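Local atomic coordinates of esterase YdiI (Escherichia coli, PDB entry 4K49), a protein that hydrolyses 1,4-dihydroxy-2-naphthoyl-CoA to 1,4-dihydroxy-2-naphthoate and CoA in menaquinone biosynthesis, and also acts on many other acyl-CoA thioesters. Residues A[60-65]-A[127-132]; A[78-83]-A[110-115]. All coordinates share one frame; numbering follows the deposited sequence.

Interaction 1 (A[60-65]-A[127-132]); sequences VLAESI and CSSRLT. With HFQ (2,4-dihydroxyphenacyl coenzyme A), chain F.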
ATOM      1  N   VAL A  60       0.097   2.127  -2.643  1.00  1.48           N
ATOM      2  CA  VAL A  60       0.230   3.526  -2.237  1.00  1.75           C
ATOM      3  C   VAL A  60      -0.110   4.431  -3.423  1.00  3.88           C
ATOM      4  O   VAL A  60      -0.865   5.416  -3.299  1.00  1.80           O
ATOM      5  CB  VAL A  60       1.639   3.855  -1.716  1.00  2.45           C
ATOM      6  CG1 VAL A  60       1.776   5.355  -1.515  1.00  1.04           C
ATOM      7  CG2 VAL A  60       1.900   3.141  -0.384  1.00  1.92           C
ATOM      8  N   LEU A  61       0.417   4.075  -4.581  1.00  1.33           N
ATOM      9  CA  LEU A  61       0.099   4.821  -5.800  1.00  1.86           C
ATOM     10  C   LEU A  61      -1.401   4.797  -6.088  1.00  3.47           C
ATOM     11  O   LEU A  61      -1.997   5.833  -6.355  1.00  1.04           O
ATOM     12  CB  LEU A  61       0.877   4.252  -6.984  1.00  1.07           C
ATOM     13  CG  LEU A  61       0.651   4.946  -8.331  1.00  4.70           C
ATOM     14  CD1 LEU A  61       1.009   6.442  -8.302  1.00  1.93           C
ATOM     15  CD2 LEU A  61       1.438   4.216  -9.388  1.00  1.38           C
ATOM     16  N   ALA A  62      -2.014   3.614  -6.031  1.00  1.02           N
ATOM     17  CA  ALA A  62      -3.447   3.508  -6.297  1.00  1.87           C
ATOM     18  C   ALA A  62      -4.273   4.326  -5.305  1.00  4.15           C
ATOM     19  O   ALA A  62      -5.183   5.066  -5.697  1.00  3.37           O
ATOM     20  CB  ALA A  62      -3.884   2.050  -6.292  1.00  1.20           C
ATOM     21  N   GLU A  63      -3.979   4.200  -4.018  1.00  3.32           N
ATOM     22  CA  GLU A  63      -4.776   4.940  -3.052  1.00  4.05           C
ATOM     23  C   GLU A  63      -4.503   6.449  -3.133  1.00  4.89           C
ATOM     24  O   GLU A  63      -5.405   7.246  -2.909  1.00  3.55           O
ATOM     25  CB  GLU A  63      -4.603   4.409  -1.626  1.00  3.66           C
ATOM     26  CG  GLU A  63      -5.587   5.080  -0.653  1.00  6.08           C
ATOM     27  CD  GLU A  63      -5.956   4.225   0.535  1.00  5.37           C
ATOM     28  OE1 GLU A  63      -5.676   3.007   0.543  1.00  6.16           O
ATOM     29  OE2 GLU A  63      -6.540   4.780   1.484  1.00  8.69           O
ATOM     30  N   SER A  64      -3.278   6.840  -3.487  1.00  3.48           N
ATOM     31  CA  SER A  64      -2.961   8.263  -3.659  1.00  1.84           C
ATOM     32  C   SER A  64      -3.762   8.893  -4.800  1.00  3.82           C
ATOM     33  O   SER A  64      -4.344   9.975  -4.645  1.00  5.86           O
ATOM     34  CB  SER A  64      -1.463   8.469  -3.937  1.00  4.02           C
ATOM     35  OG  SER A  64      -0.657   8.010  -2.861  1.00  4.98           O
ATOM     36  N   ILE A  65      -3.787   8.225  -5.952  1.00  1.77           N
ATOM     37  CA  ILE A  65      -4.495   8.774  -7.105  1.00  4.72           C
ATOM     38  C   ILE A  65      -6.004   8.740  -6.860  1.00  4.32           C
ATOM     39  O   ILE A  65      -6.684   9.761  -7.005  1.00  2.64           O
ATOM     40  CB  ILE A  65      -4.170   8.012  -8.402  1.00  2.64           C
ATOM     41  CG1 ILE A  65      -2.660   7.964  -8.637  1.00  3.54           C
ATOM     42  CG2 ILE A  65      -4.850   8.681  -9.611  1.00  1.60           C
ATOM     43  CD1 ILE A  65      -2.305   7.118  -9.856  1.00  5.09           C
ATOM     44  N   CYS A 127      -0.557  -3.807 -11.987  1.00  3.85           N
ATOM     45  CA  CYS A 127      -1.425  -3.828 -10.818  1.00  4.52           C
ATOM     46  C   CYS A 127      -2.790  -3.316 -11.219  1.00  6.14           C
ATOM     47  O   CYS A 127      -2.908  -2.268 -11.865  1.00  4.23           O
ATOM     48  CB  CYS A 127      -0.853  -2.960  -9.690  1.00  5.73           C
ATOM     49  SG  CYS A 127      -1.802  -3.035  -8.127  1.00  4.62           S
ATOM     50  N   SER A 128      -3.818  -4.073 -10.852  1.00  3.80           N
ATOM     51  CA  SER A 128      -5.197  -3.634 -11.026  1.00  7.49           C
ATOM     52  C   SER A 128      -5.793  -3.465  -9.635  1.00  4.54           C
ATOM     53  O   SER A 128      -5.803  -4.413  -8.840  1.00  3.01           O
ATOM     54  CB  SER A 128      -5.981  -4.673 -11.812  1.00  4.66           C
ATOM     55  OG  SER A 128      -7.344  -4.298 -11.959  1.00  6.69           O
ATOM     56  N   SER A 129      -6.279  -2.259  -9.342  1.00  5.42           N
ATOM     57  CA  SER A 129      -6.725  -1.903  -7.994  1.00  3.05           C
ATOM     58  C   SER A 129      -8.091  -1.237  -8.001  1.00  3.74           C
ATOM     59  O   SER A 129      -8.454  -0.535  -8.951  1.00  3.60           O
ATOM     60  CB  SER A 129      -5.711  -0.956  -7.344  1.00  3.72           C
ATOM     61  OG  SER A 129      -6.144  -0.554  -6.057  1.00  9.25           O
ATOM     62  N   ARG A 130      -8.836  -1.433  -6.919  1.00  5.20           N
ATOM     63  CA  ARG A 130     -10.125  -0.776  -6.736  1.00  3.64           C
ATOM     64  C   ARG A 130     -10.149  -0.144  -5.350  1.00  4.42           C
ATOM     65  O   ARG A 130      -9.732  -0.770  -4.372  1.00  3.05           O
ATOM     66  CB  ARG A 130     -11.247  -1.810  -6.895  1.00  5.10           C
ATOM     67  CG  ARG A 130     -12.653  -1.262  -6.916  1.00 12.91           C
ATOM     68  CD  ARG A 130     -13.628  -2.395  -7.287  1.00  8.29           C
ATOM     69  NE  ARG A 130     -13.654  -3.453  -6.277  1.00  6.45           N
ATOM     70  CZ  ARG A 130     -13.280  -4.715  -6.474  1.00  6.38           C
ATOM     71  NH1 ARG A 130     -13.355  -5.583  -5.482  1.00  7.16           N
ATOM     72  NH2 ARG A 130     -12.820  -5.107  -7.651  1.00  7.58           N
ATOM     73  N   LEU A 131     -10.611   1.099  -5.267  1.00  2.75           N
ATOM     74  CA  LEU A 131     -10.597   1.841  -4.011  1.00  4.09           C
ATOM     75  C   LEU A 131     -11.981   2.354  -3.734  1.00  7.38           C
ATOM     76  O   LEU A 131     -12.629   2.915  -4.621  1.00  4.62           O
ATOM     77  CB  LEU A 131      -9.622   3.033  -4.079  1.00  4.75           C
ATOM     78  CG  LEU A 131      -9.784   4.120  -2.999  1.00  4.23           C
ATOM     79  CD1 LEU A 131      -9.367   3.643  -1.605  1.00  5.85           C
ATOM     80  CD2 LEU A 131      -9.061   5.430  -3.373  1.00  5.34           C
ATOM     81  N   THR A 132     -12.437   2.145  -2.505  1.00  3.30           N
ATOM     82  CA  THR A 132     -13.718   2.681  -2.065  1.00  3.19           C
ATOM     83  C   THR A 132     -13.410   3.791  -1.074  1.00  5.08           C
ATOM     84  O   THR A 132     -12.657   3.591  -0.104  1.00  5.36           O
ATOM     85  CB  THR A 132     -14.572   1.604  -1.369  1.00  4.82           C
ATOM     86  OG1 THR A 132     -14.786   0.497  -2.264  1.00  3.59           O
ATOM     87  CG2 THR A 132     -15.924   2.179  -0.958  1.00  4.14           C
TER
HETATM   88  CB  HFQ F 201      -6.842   7.979   2.116  1.00  7.18           C
HETATM   89  N1A HFQ F 201     -14.643  12.577  11.163  1.00 28.17           N
HETATM   90  O1A HFQ F 201     -18.235   4.199  14.226  1.00 15.47           O
HETATM   91  P1A HFQ F 201     -16.823   3.947  13.668  1.00 19.09           P
HETATM   92  C1B HFQ F 201      -5.374   8.331   1.728  1.00  6.64           C
HETATM   93  O1B HFQ F 201      -4.435   7.588   2.159  1.00  3.16           O
HETATM   94  C1D HFQ F 201     -14.669   8.568  14.026  1.00 18.09           C
HETATM   95  S1P HFQ F 201      -7.233   8.538   3.767  1.00  6.04           S
HETATM   96  C2A HFQ F 201     -13.696  12.112  11.992  1.00 25.58           C
HETATM   97  O2A HFQ F 201     -16.101   2.876  14.501  1.00 25.58           O
HETATM   98  P2A HFQ F 201     -17.557   4.356  11.044  1.00 18.96           P
HETATM   99  C2B HFQ F 201      -5.047   9.516   0.901  1.00  6.82           C
HETATM  100  O2B HFQ F 201      -3.974  12.732  -1.495  1.00 13.54           O
HETATM  101  C2D HFQ F 201     -15.603   8.010  14.919  1.00 25.35           C
HETATM  102  O2D HFQ F 201     -16.073   8.946  15.898  1.00 18.81           O
HETATM  103  C2P HFQ F 201      -6.334   7.518   4.908  1.00  3.70           C
HETATM  104  N3A HFQ F 201     -13.891  10.983  12.697  1.00 25.86           N
HETATM  105  O3A HFQ F 201     -16.894   3.471  12.187  1.00 16.53           O
HETATM  106  C3B HFQ F 201      -3.855   9.473   0.165  1.00  6.54           C
HETATM  107  O3B HFQ F 201      -7.060  10.734   1.543  1.00  9.91           O
HETATM  108  C3D HFQ F 201     -14.829   7.003  15.580  1.00 14.06           C
HETATM  109  O3D HFQ F 201     -13.919   7.706  16.466  1.00 21.52           O
HETATM  110  P3D HFQ F 201     -13.972   7.509  18.100  1.00 24.22           P
HETATM  111  C3P HFQ F 201      -6.846   6.129   5.126  1.00  4.07           C
HETATM  112  C4A HFQ F 201     -15.055  10.301  12.580  1.00 20.45           C
HETATM  113  O4A HFQ F 201     -18.083   3.479  10.005  1.00 20.74           O
HETATM  114  C4B HFQ F 201      -3.507  10.542  -0.621  1.00  6.74           C
HETATM  115  C4D HFQ F 201     -14.030   6.434  14.529  1.00 20.81           C
HETATM  116  O4D HFQ F 201     -13.998   7.441  13.479  1.00 15.89           O
HETATM  117  N4P HFQ F 201      -8.175   6.019   5.469  1.00  4.03           N
HETATM  118  C5A HFQ F 201     -16.059  10.749  11.736  1.00 20.07           C
HETATM  119  O5A HFQ F 201     -18.715   5.210  11.573  1.00 22.00           O
HETATM  120  C5B HFQ F 201      -4.339  11.664  -0.688  1.00  5.19           C
HETATM  121  C5D HFQ F 201     -14.669   5.208  14.034  1.00 12.73           C
HETATM  122  O5D HFQ F 201     -16.003   5.282  13.709  1.00 19.85           O
HETATM  123  C5P HFQ F 201      -8.645   6.438   6.738  1.00  9.35           C
HETATM  124  O5P HFQ F 201      -7.836   6.919   7.612  1.00  4.36           O
HETATM  125  C6A HFQ F 201     -15.824  11.941  11.005  1.00 21.28           C
HETATM  126  N6A HFQ F 201     -16.826  12.459  10.105  1.00 20.29           N
HETATM  127  O6A HFQ F 201     -16.428   5.288  10.509  1.00 11.54           O
HETATM  128  C6B HFQ F 201      -5.530  11.713   0.046  1.00  9.88           C
HETATM  129  C6P HFQ F 201     -10.105   6.312   7.103  1.00  3.36           C
HETATM  130  N7A HFQ F 201     -17.093   9.850  11.831  1.00 14.53           N
HETATM  131  O7A HFQ F 201     -14.993   8.603  18.699  1.00 32.67           O
HETATM  132  C7B HFQ F 201      -5.878  10.651   0.835  1.00  8.93           C
HETATM  133  C7P HFQ F 201     -10.269   5.501   8.396  1.00  7.13           C
HETATM  134  C8A HFQ F 201     -16.764   8.884  12.707  1.00 20.00           C
HETATM  135  O8A HFQ F 201     -14.436   6.175  18.435  1.00 21.04           O
HETATM  136  N8P HFQ F 201     -11.618   5.056   8.694  1.00  3.04           N
HETATM  137  N9A HFQ F 201     -15.527   9.167  13.162  1.00 23.63           N
HETATM  138  O9A HFQ F 201     -12.566   7.746  18.668  1.00 17.63           O
HETATM  139  C9P HFQ F 201     -12.524   5.977   9.388  1.00  8.86           C
HETATM  140  O9P HFQ F 201     -12.139   7.052   9.685  1.00  8.78           O
HETATM  141  CAP HFQ F 201     -13.926   5.474   9.685  1.00  9.33           C
HETATM  142  OAP HFQ F 201     -14.071   4.166   9.212  1.00  8.52           O
HETATM  143  CBP HFQ F 201     -14.987   6.353   9.015  1.00 10.72           C
HETATM  144  CCP HFQ F 201     -16.258   5.645   9.194  1.00  9.71           C
HETATM  145  CDP HFQ F 201     -15.037   7.717   9.731  1.00 10.93           C
HETATM  146  CEP HFQ F 201     -14.671   6.513   7.583  1.00  9.11           C
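A62 and E63 bring helix 55-72 against strand 125-135, with CA atoms 6.6 Å apart for A62 and S129 and 6.7 Å for E63 and L131. No hydrogen bond joins the two segments. The methyl of A62 meets the hydroxyl end of S129, CB to OG 3.5 Å. With chi1 at 178°, OG sits beside the carbonyl carbon, touching the methyl while bonding N86 O on strand 80-89. Two residues along the strand, L131 crosses E63 at about a right angle, and its CD1 lies 4.1 Å from E63 CD, against the base of the carboxylate. The extended E63 chain carries OE2 to 3.3 Å from CB of the bound 2,4-dihydroxyphenacyl-CoA, while OE1 is hydrogen-bonded to H89 NE2 of the second subunit. S64 points away from the strand; its OG bonds V60 O at 2.6 Å from above the carbonyl plane, on the face opposite S64 N, and also pairs with H54 NE2 of the second subunit. This is the hot-dog arrangement, a central helix wrapped by a sheet. Nonpolar contact backs E63, the inferred nucleophile or proton acceptor, while a histidine across the dimer interface fixes its other oxygen beside the ligand.

Interaction 2 (A[78-83]-A[110-115]); sequences QKVVGL and RHQVWQ. With HFQ (2,4-dihydroxyphenacyl coenzyme A), chain F.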
ATOM      1  N   GLN A  78     -16.049  19.380   2.373  1.00 10.20           N
ATOM      2  CA  GLN A  78     -16.116  17.930   2.351  1.00 13.57           C
ATOM      3  C   GLN A  78     -14.707  17.345   2.339  1.00  8.85           C
ATOM      4  O   GLN A  78     -13.783  17.922   1.750  1.00 11.76           O
ATOM      5  CB  GLN A  78     -16.871  17.465   1.111  1.00 10.58           C
ATOM      6  CG  GLN A  78     -18.318  17.865   1.082  1.00 13.22           C
ATOM      7  CD  GLN A  78     -19.042  17.212  -0.067  1.00 17.50           C
ATOM      8  OE1 GLN A  78     -18.720  17.453  -1.230  1.00 13.04           O
ATOM      9  NE2 GLN A  78     -20.011  16.361   0.248  1.00 11.93           N
ATOM     10  N   LYS A  79     -14.541  16.211   3.013  1.00 11.71           N
ATOM     11  CA  LYS A  79     -13.285  15.475   2.972  1.00  9.79           C
ATOM     12  C   LYS A  79     -13.545  14.088   2.395  1.00 13.17           C
ATOM     13  O   LYS A  79     -14.683  13.606   2.373  1.00  7.61           O
ATOM     14  CB  LYS A  79     -12.686  15.314   4.368  1.00  7.55           C
ATOM     15  CG  LYS A  79     -12.727  16.544   5.254  1.00 24.46           C
ATOM     16  CD  LYS A  79     -12.305  16.149   6.672  1.00 27.32           C
ATOM     17  CE  LYS A  79     -12.702  17.189   7.716  1.00 42.01           C
ATOM     18  NZ  LYS A  79     -11.617  18.169   7.981  1.00 35.59           N
ATOM     19  N   VAL A  80     -12.479  13.452   1.929  1.00  7.62           N
ATOM     20  CA  VAL A  80     -12.555  12.112   1.379  1.00  5.27           C
ATOM     21  C   VAL A  80     -11.471  11.302   2.068  1.00  6.20           C
ATOM     22  O   VAL A  80     -10.341  11.769   2.187  1.00  7.67           O
ATOM     23  CB  VAL A  80     -12.326  12.159  -0.141  1.00  7.21           C
ATOM     24  CG1 VAL A  80     -12.125  10.757  -0.720  1.00  5.39           C
ATOM     25  CG2 VAL A  80     -13.518  12.828  -0.809  1.00  3.76           C
ATOM     26  N   VAL A  81     -11.824  10.117   2.560  1.00  7.62           N
ATOM     27  CA  VAL A  81     -10.833   9.187   3.097  1.00  6.46           C
ATOM     28  C   VAL A  81     -10.983   7.825   2.433  1.00  6.04           C
ATOM     29  O   VAL A  81     -12.075   7.465   1.994  1.00  5.07           O
ATOM     30  CB  VAL A  81     -10.961   9.015   4.629  1.00  7.06           C
ATOM     31  CG1 VAL A  81     -10.682  10.338   5.353  1.00  7.82           C
ATOM     32  CG2 VAL A  81     -12.347   8.476   4.984  1.00  7.12           C
ATOM     33  N   GLY A  82      -9.891   7.065   2.362  1.00  5.60           N
ATOM     34  CA  GLY A  82      -9.963   5.707   1.851  1.00  3.80           C
ATOM     35  C   GLY A  82     -10.684   4.812   2.847  1.00  9.25           C
ATOM     36  O   GLY A  82     -10.379   4.825   4.046  1.00  6.13           O
ATOM     37  N   LEU A  83     -11.649   4.038   2.362  1.00  7.82           N
ATOM     38  CA  LEU A  83     -12.408   3.142   3.228  1.00  4.32           C
ATOM     39  C   LEU A  83     -11.964   1.692   3.050  1.00  5.36           C
ATOM     40  O   LEU A  83     -11.769   0.952   4.029  1.00  5.43           O
ATOM     41  CB  LEU A  83     -13.905   3.279   2.932  1.00  2.73           C
ATOM     42  CG  LEU A  83     -14.799   2.398   3.807  1.00  5.76           C
ATOM     43  CD1 LEU A  83     -14.747   2.825   5.275  1.00  6.84           C
ATOM     44  CD2 LEU A  83     -16.246   2.385   3.296  1.00  9.06           C
ATOM     45  N   ARG A 110     -22.164   9.801  -0.693  1.00  5.98           N
ATOM     46  CA  ARG A 110     -21.468   9.461   0.547  1.00  8.98           C
ATOM     47  C   ARG A 110     -20.269   8.526   0.367  1.00  6.64           C
ATOM     48  O   ARG A 110     -19.414   8.439   1.254  1.00  6.63           O
ATOM     49  CB  ARG A 110     -22.458   8.861   1.557  1.00  9.12           C
ATOM     50  CG  ARG A 110     -23.581   9.829   1.965  1.00 14.24           C
ATOM     51  CD  ARG A 110     -24.430   9.271   3.104  1.00 20.53           C
ATOM     52  NE  ARG A 110     -25.555  10.149   3.436  1.00 42.31           N
ATOM     53  CZ  ARG A 110     -25.533  11.097   4.373  1.00 35.15           C
ATOM     54  NH1 ARG A 110     -24.443  11.305   5.104  1.00 29.25           N
ATOM     55  NH2 ARG A 110     -26.615  11.836   4.584  1.00 35.65           N
ATOM     56  N   HIS A 111     -20.224   7.819  -0.761  1.00  7.72           N
ATOM     57  CA  HIS A 111     -19.115   6.915  -1.078  1.00  5.72           C
ATOM     58  C   HIS A 111     -18.729   7.037  -2.548  1.00  6.16           C
ATOM     59  O   HIS A 111     -19.529   7.490  -3.359  1.00  8.01           O
ATOM     60  CB  HIS A 111     -19.500   5.460  -0.764  1.00  3.16           C
ATOM     61  CG  HIS A 111     -19.799   5.219   0.683  1.00 14.14           C
ATOM     62  ND1 HIS A 111     -21.079   5.237   1.195  1.00 15.35           N
ATOM     63  CD2 HIS A 111     -18.975   4.964   1.727  1.00 13.62           C
ATOM     64  CE1 HIS A 111     -21.032   5.002   2.496  1.00 14.37           C
ATOM     65  NE2 HIS A 111     -19.768   4.836   2.842  1.00 10.62           N
ATOM     66  N   GLN A 112     -17.491   6.666  -2.886  1.00  3.62           N
ATOM     67  CA  GLN A 112     -17.061   6.579  -4.275  1.00  6.05           C
ATOM     68  C   GLN A 112     -16.306   5.284  -4.493  1.00  6.57           C
ATOM     69  O   GLN A 112     -15.819   4.663  -3.542  1.00  5.53           O
ATOM     70  CB  GLN A 112     -16.156   7.755  -4.668  1.00  3.66           C
ATOM     71  CG  GLN A 112     -16.697   9.129  -4.302  1.00  5.24           C
ATOM     72  CD  GLN A 112     -15.588  10.146  -4.150  1.00  9.72           C
ATOM     73  OE1 GLN A 112     -14.473   9.800  -3.762  1.00  6.35           O
ATOM     74  NE2 GLN A 112     -15.883  11.404  -4.446  1.00  7.10           N
ATOM     75  N   VAL A 113     -16.213   4.870  -5.747  1.00  3.61           N
ATOM     76  CA  VAL A 113     -15.375   3.726  -6.082  1.00  5.03           C
ATOM     77  C   VAL A 113     -14.526   4.122  -7.269  1.00  3.95           C
ATOM     78  O   VAL A 113     -15.040   4.675  -8.246  1.00  4.90           O
ATOM     79  CB  VAL A 113     -16.210   2.466  -6.410  1.00  7.63           C
ATOM     80  CG1 VAL A 113     -15.294   1.285  -6.729  1.00  4.99           C
ATOM     81  CG2 VAL A 113     -17.113   2.115  -5.244  1.00  6.99           C
ATOM     82  N   TRP A 114     -13.229   3.843  -7.179  1.00  2.49           N
ATOM     83  CA  TRP A 114     -12.280   4.224  -8.213  1.00  5.13           C
ATOM     84  C   TRP A 114     -11.538   3.004  -8.703  1.00  5.00           C
ATOM     85  O   TRP A 114     -11.199   2.121  -7.907  1.00  3.22           O
ATOM     86  CB  TRP A 114     -11.266   5.228  -7.652  1.00  2.51           C
ATOM     87  CG  TRP A 114     -11.882   6.534  -7.317  1.00  4.56           C
ATOM     88  CD1 TRP A 114     -12.385   6.921  -6.107  1.00  2.19           C
ATOM     89  CD2 TRP A 114     -12.078   7.635  -8.209  1.00  2.76           C
ATOM     90  NE1 TRP A 114     -12.890   8.202  -6.197  1.00  4.52           N
ATOM     91  CE2 TRP A 114     -12.712   8.659  -7.478  1.00  4.02           C
ATOM     92  CE3 TRP A 114     -11.787   7.852  -9.560  1.00  4.26           C
ATOM     93  CZ2 TRP A 114     -13.046   9.888  -8.053  1.00  6.03           C
ATOM     94  CZ3 TRP A 114     -12.122   9.074 -10.131  1.00  3.72           C
ATOM     95  CH2 TRP A 114     -12.746  10.073  -9.381  1.00  2.74           C
ATOM     96  N   GLN A 115     -11.296   2.944 -10.009  1.00  3.64           N
ATOM     97  CA  GLN A 115     -10.464   1.885 -10.578  1.00  4.74           C
ATOM     98  C   GLN A 115      -9.117   2.499 -10.905  1.00  4.23           C
ATOM     99  O   GLN A 115      -9.043   3.538 -11.562  1.00  8.69           O
ATOM    100  CB  GLN A 115     -11.087   1.337 -11.869  1.00  3.27           C
ATOM    101  CG  GLN A 115     -10.106   0.547 -12.745  1.00 11.48           C
ATOM    102  CD  GLN A 115     -10.626   0.308 -14.154  1.00 24.96           C
ATOM    103  OE1 GLN A 115     -10.149   0.912 -15.129  1.00 22.87           O
ATOM    104  NE2 GLN A 115     -11.599  -0.586 -14.274  1.00 19.15           N
TER
HETATM  105  CB  HFQ F 201      -6.842   7.979   2.116  1.00  7.18           C
HETATM  106  N1A HFQ F 201     -14.643  12.577  11.163  1.00 28.17           N
HETATM  107  O1A HFQ F 201     -18.235   4.199  14.226  1.00 15.47           O
HETATM  108  P1A HFQ F 201     -16.823   3.947  13.668  1.00 19.09           P
HETATM  109  C1B HFQ F 201      -5.374   8.331   1.728  1.00  6.64           C
HETATM  110  O1B HFQ F 201      -4.435   7.588   2.159  1.00  3.16           O
HETATM  111  C1D HFQ F 201     -14.669   8.568  14.026  1.00 18.09           C
HETATM  112  S1P HFQ F 201      -7.233   8.538   3.767  1.00  6.04           S
HETATM  113  C2A HFQ F 201     -13.696  12.112  11.992  1.00 25.58           C
HETATM  114  O2A HFQ F 201     -16.101   2.876  14.501  1.00 25.58           O
HETATM  115  P2A HFQ F 201     -17.557   4.356  11.044  1.00 18.96           P
HETATM  116  C2B HFQ F 201      -5.047   9.516   0.901  1.00  6.82           C
HETATM  117  O2B HFQ F 201      -3.974  12.732  -1.495  1.00 13.54           O
HETATM  118  C2D HFQ F 201     -15.603   8.010  14.919  1.00 25.35           C
HETATM  119  O2D HFQ F 201     -16.073   8.946  15.898  1.00 18.81           O
HETATM  120  C2P HFQ F 201      -6.334   7.518   4.908  1.00  3.70           C
HETATM  121  N3A HFQ F 201     -13.891  10.983  12.697  1.00 25.86           N
HETATM  122  O3A HFQ F 201     -16.894   3.471  12.187  1.00 16.53           O
HETATM  123  C3B HFQ F 201      -3.855   9.473   0.165  1.00  6.54           C
HETATM  124  O3B HFQ F 201      -7.060  10.734   1.543  1.00  9.91           O
HETATM  125  C3D HFQ F 201     -14.829   7.003  15.580  1.00 14.06           C
HETATM  126  O3D HFQ F 201     -13.919   7.706  16.466  1.00 21.52           O
HETATM  127  P3D HFQ F 201     -13.972   7.509  18.100  1.00 24.22           P
HETATM  128  C3P HFQ F 201      -6.846   6.129   5.126  1.00  4.07           C
HETATM  129  C4A HFQ F 201     -15.055  10.301  12.580  1.00 20.45           C
HETATM  130  O4A HFQ F 201     -18.083   3.479  10.005  1.00 20.74           O
HETATM  131  C4B HFQ F 201      -3.507  10.542  -0.621  1.00  6.74           C
HETATM  132  C4D HFQ F 201     -14.030   6.434  14.529  1.00 20.81           C
HETATM  133  O4D HFQ F 201     -13.998   7.441  13.479  1.00 15.89           O
HETATM  134  N4P HFQ F 201      -8.175   6.019   5.469  1.00  4.03           N
HETATM  135  C5A HFQ F 201     -16.059  10.749  11.736  1.00 20.07           C
HETATM  136  O5A HFQ F 201     -18.715   5.210  11.573  1.00 22.00           O
HETATM  137  C5B HFQ F 201      -4.339  11.664  -0.688  1.00  5.19           C
HETATM  138  C5D HFQ F 201     -14.669   5.208  14.034  1.00 12.73           C
HETATM  139  O5D HFQ F 201     -16.003   5.282  13.709  1.00 19.85           O
HETATM  140  C5P HFQ F 201      -8.645   6.438   6.738  1.00  9.35           C
HETATM  141  O5P HFQ F 201      -7.836   6.919   7.612  1.00  4.36           O
HETATM  142  C6A HFQ F 201     -15.824  11.941  11.005  1.00 21.28           C
HETATM  143  N6A HFQ F 201     -16.826  12.459  10.105  1.00 20.29           N
HETATM  144  O6A HFQ F 201     -16.428   5.288  10.509  1.00 11.54           O
HETATM  145  C6B HFQ F 201      -5.530  11.713   0.046  1.00  9.88           C
HETATM  146  C6P HFQ F 201     -10.105   6.312   7.103  1.00  3.36           C
HETATM  147  N7A HFQ F 201     -17.093   9.850  11.831  1.00 14.53           N
HETATM  148  O7A HFQ F 201     -14.993   8.603  18.699  1.00 32.67           O
HETATM  149  C7B HFQ F 201      -5.878  10.651   0.835  1.00  8.93           C
HETATM  150  C7P HFQ F 201     -10.269   5.501   8.396  1.00  7.13           C
HETATM  151  C8A HFQ F 201     -16.764   8.884  12.707  1.00 20.00           C
HETATM  152  O8A HFQ F 201     -14.436   6.175  18.435  1.00 21.04           O
HETATM  153  N8P HFQ F 201     -11.618   5.056   8.694  1.00  3.04           N
HETATM  154  N9A HFQ F 201     -15.527   9.167  13.162  1.00 23.63           N
HETATM  155  O9A HFQ F 201     -12.566   7.746  18.668  1.00 17.63           O
HETATM  156  C9P HFQ F 201     -12.524   5.977   9.388  1.00  8.86           C
HETATM  157  O9P HFQ F 201     -12.139   7.052   9.685  1.00  8.78           O
HETATM  158  CAP HFQ F 201     -13.926   5.474   9.685  1.00  9.33           C
HETATM  159  OAP HFQ F 201     -14.071   4.166   9.212  1.00  8.52           O
HETATM  160  CBP HFQ F 201     -14.987   6.353   9.015  1.00 10.72           C
HETATM  161  CCP HFQ F 201     -16.258   5.645   9.194  1.00  9.71           C
HETATM  162  CDP HFQ F 201     -15.037   7.717   9.731  1.00 10.93           C
HETATM  163  CEP HFQ F 201     -14.671   6.513   7.583  1.00  9.11           C
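V80 and Q112 meet at about a right angle, with V80 CG1 4.0 Å from Q112 OE1, a methyl resting against an amide oxygen. Nearby, L83 CD2 comes to 4.1 Å from H111 CD2, approaching the imidazole obliquely. These are light contacts, and no hydrogen bond spans the two segments. The amide of Q112 is held from several directions. Its OE1 takes a hydrogen bond from T133 OG1 and a weak one from W114 NE1, 3.3 Å away but nearly straight at 175°, the oxygen lying in the indole plane at the ring edge. Its NE2 bonds G70 O near the end of helix 55-72. Together these bonds should fix the amide's rotation and present OE1 to V80. Residues V80 to G82 of strand 80-89 also line the ligand pocket. G82 O accepts a hydrogen bond from N4P of 2,4-dihydroxyphenacyl-CoA at 2.9 Å and 162°, anchoring the pantetheine arm at this amide, and V81 CB lies 3.9 Å from S1P of that ligand. Like G82, H111 is a substrate-binding residue, but it does not touch this molecule. Strand 125-135 runs between the two segments in the sheet: V81 and L83 bond A134 and T132 through their backbones, and Q112 bonds T133. The contact therefore reaches across this middle strand, with T133 touching V80, from strand 80-89 to strand 111-119, and Q112 extends the tie to helix 55-72.

How the interactions relate
From the N terminus, after two short helices and strands 27-31 and 36-41, the chain enters helix 55-72, whose residues 60-65 open the wider loop. It then enters strand 80-89, where interaction 2 begins, and returns through strand 97-104 to strand 111-119, where interaction 2 closes its loop. Strand 125-135 follows and closes interaction 1, so interaction 2 is nested inside interaction 1. Their centres lie 12 Å apart, and strand 125-135 knits them together, pairing with strand 80-89 and, through L131 O to W114 N at 2.8 Å, with strand 111-119. Interaction 1 ties the central helix to the sheet, whereas interaction 2 spans three neighbouring strands; E63 and G82 bring both to one ligand at the dimer interface.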